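Local coordinates for protein L-asparagine oxygenase (Streptomyces coelicolor, PDB 2OG5) that catalyses the iron(II)- and 2-oxoglutarate-dependent 3-hydroxylation of L-asparagine, supplying (2S,3S)-3-hydroxyasparagine for assembly of the calcium-dependent lipopeptide antibiotic, at residues Q156-V161 against T323-Q328. Sequence-based numbering, arbitrary orientation.
Sequences QDVVPV and TDRWLQ
Asp157, met by Gln328 and Trp326, illustrates how one carboxylate oxygen can be gripped from two directions. Asp157 OD1 accepts from Gln328 NE2 at 2.8 Å, nearly in line with its own C-O bond, the amide and carboxylate lying almost coplanar. The second donor, Trp326 NE1, stands 2.9 Å from Asp157 OD1 and approaches from above the carboxylate plane, while the oxygen sits in the plane of the indole, at its edge. Trp326 turns its CG opposite the backbone N (chi1 -171°), which lays the indole alongside Val159, whose CG1 packs 3.4 Å from Trp326 CD1. Beneath these side chains, the main chains of Val158 and Leu327 form an antiparallel hydrogen-bonded pair, Val158 N to Leu327 O (2.8 Å) and Leu327 N to Val158 O (3.1 Å). This pairing joins strand 156-158 to strand 326-333 in the jelly-roll of a clavaminate synthase-type oxygenase. Val158 and Leu327 occupy the opposite face of the sheet from Asp157 and Gln328, and there Arg325, the 2-oxoglutarate-binding arginine, runs alongside Val158 in one of its two modelled conformers. Further out, Ser121 bonds Asp157 OD2, Gln123 bonds Gln328 NE2, and Gln156 OE1 holds the asparagine-binding Arg329.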
# COMPACT_ATOMS: atom_id res chain seq x y z
N GLN A 156 -3.99 6.15 6.90
CA GLN A 156 -3.45 7.40 6.36
C GLN A 156 -4.23 7.82 5.12
O GLN A 156 -4.58 6.98 4.28
CB GLN A 156 -1.96 7.22 6.00
CG GLN A 156 -1.16 6.65 7.18
CD GLN A 156 0.31 6.37 6.88
OE1 GLN A 156 0.81 6.65 5.79
NE2 GLN A 156 0.99 5.79 7.86
N ASP A 157 -4.47 9.11 4.98
CA ASP A 157 -5.22 9.62 3.85
C ASP A 157 -4.33 9.84 2.64
O ASP A 157 -3.18 10.31 2.77
CB ASP A 157 -5.92 10.94 4.19
CG ASP A 157 -7.02 10.78 5.22
OD1 ASP A 157 -7.79 9.81 5.12
OD2 ASP A 157 -7.15 11.64 6.11
N VAL A 158 -4.85 9.49 1.47
CA VAL A 158 -4.19 9.81 0.21
C VAL A 158 -5.11 10.81 -0.50
O VAL A 158 -6.16 10.43 -1.06
CB VAL A 158 -3.96 8.55 -0.63
CG1 VAL A 158 -3.19 8.88 -1.90
CG2 VAL A 158 -3.19 7.50 0.20
N VAL A 159 -4.75 12.10 -0.43
CA VAL A 159 -5.58 13.21 -0.92
C VAL A 159 -4.68 14.31 -1.45
O VAL A 159 -3.60 14.54 -0.89
CB VAL A 159 -6.49 13.79 0.20
CG1 VAL A 159 -7.49 12.74 0.68
CG2 VAL A 159 -5.65 14.30 1.38
N PRO A 160 -5.09 14.98 -2.53
CA PRO A 160 -4.22 16.02 -3.08
C PRO A 160 -4.26 17.30 -2.25
O PRO A 160 -5.33 17.71 -1.82
CB PRO A 160 -4.82 16.26 -4.47
CG PRO A 160 -6.27 15.94 -4.31
CD PRO A 160 -6.33 14.81 -3.32
N VAL A 161 -3.10 17.93 -2.07
CA VAL A 161 -2.98 19.14 -1.25
C VAL A 161 -2.43 20.29 -2.09
O VAL A 161 -1.41 20.13 -2.76
CB VAL A 161 -2.02 18.89 -0.08
CG1 VAL A 161 -1.86 20.14 0.77
CG2 VAL A 161 -2.51 17.72 0.78
N THR A 323 -14.25 17.50 -3.57
CA THR A 323 -14.78 16.37 -4.34
C THR A 323 -13.67 15.47 -4.91
O THR A 323 -13.95 14.51 -5.62
CB THR A 323 -15.71 16.83 -5.50
OG1 THR A 323 -14.95 17.47 -6.53
CG2 THR A 323 -16.79 17.80 -4.98
N ASP A 324 -12.42 15.78 -4.61
CA ASP A 324 -11.29 15.03 -5.16
C ASP A 324 -11.14 13.61 -4.62
O ASP A 324 -11.72 13.24 -3.60
CB ASP A 324 -9.97 15.78 -4.93
CG ASP A 324 -9.83 17.01 -5.80
OD1 ASP A 324 -9.86 16.86 -7.05
OD2 ASP A 324 -9.65 18.11 -5.25
N ARG A 325 -10.34 12.84 -5.36
CA ARG A 325 -9.88 11.50 -5.01
C ARG A 325 -9.52 11.38 -3.53
O ARG A 325 -8.76 12.20 -3.03
CB ARG A 325 -8.64 11.20 -5.86
CG ARG A 325 -8.09 9.79 -5.83
CD ARG A 325 -6.89 9.71 -6.79
NE ARG A 325 -6.39 8.37 -7.06
CZ ARG A 325 -5.30 7.82 -6.51
NH1 ARG A 325 -4.59 8.48 -5.59
NH2 ARG A 325 -4.94 6.61 -6.86
N TRP A 326 -10.03 10.35 -2.86
CA TRP A 326 -9.74 10.11 -1.45
C TRP A 326 -9.56 8.62 -1.24
O TRP A 326 -10.54 7.86 -1.36
CB TRP A 326 -10.89 10.62 -0.57
CG TRP A 326 -10.64 10.62 0.91
CD1 TRP A 326 -9.53 10.14 1.58
CD2 TRP A 326 -11.53 11.09 1.93
NE1 TRP A 326 -9.68 10.32 2.92
CE2 TRP A 326 -10.90 10.89 3.17
CE3 TRP A 326 -12.80 11.68 1.91
CZ2 TRP A 326 -11.48 11.25 4.38
CZ3 TRP A 326 -13.39 12.04 3.13
CH2 TRP A 326 -12.73 11.81 4.34
N LEU A 327 -8.33 8.19 -0.98
CA LEU A 327 -8.07 6.81 -0.54
C LEU A 327 -7.62 6.85 0.91
O LEU A 327 -7.10 7.86 1.37
CB LEU A 327 -6.97 6.12 -1.35
CG LEU A 327 -6.92 6.34 -2.85
CD1 LEU A 327 -5.74 5.61 -3.48
CD2 LEU A 327 -8.23 5.93 -3.53
N GLN A 328 -7.82 5.74 1.62
CA GLN A 328 -7.14 5.53 2.89
C GLN A 328 -6.23 4.31 2.77
O GLN A 328 -6.55 3.34 2.09
CB GLN A 328 -8.14 5.42 4.04
CG GLN A 328 -8.77 6.78 4.31
CD GLN A 328 -9.69 6.83 5.51
OE1 GLN A 328 -10.43 5.88 5.80
NE2 GLN A 328 -9.68 7.98 6.19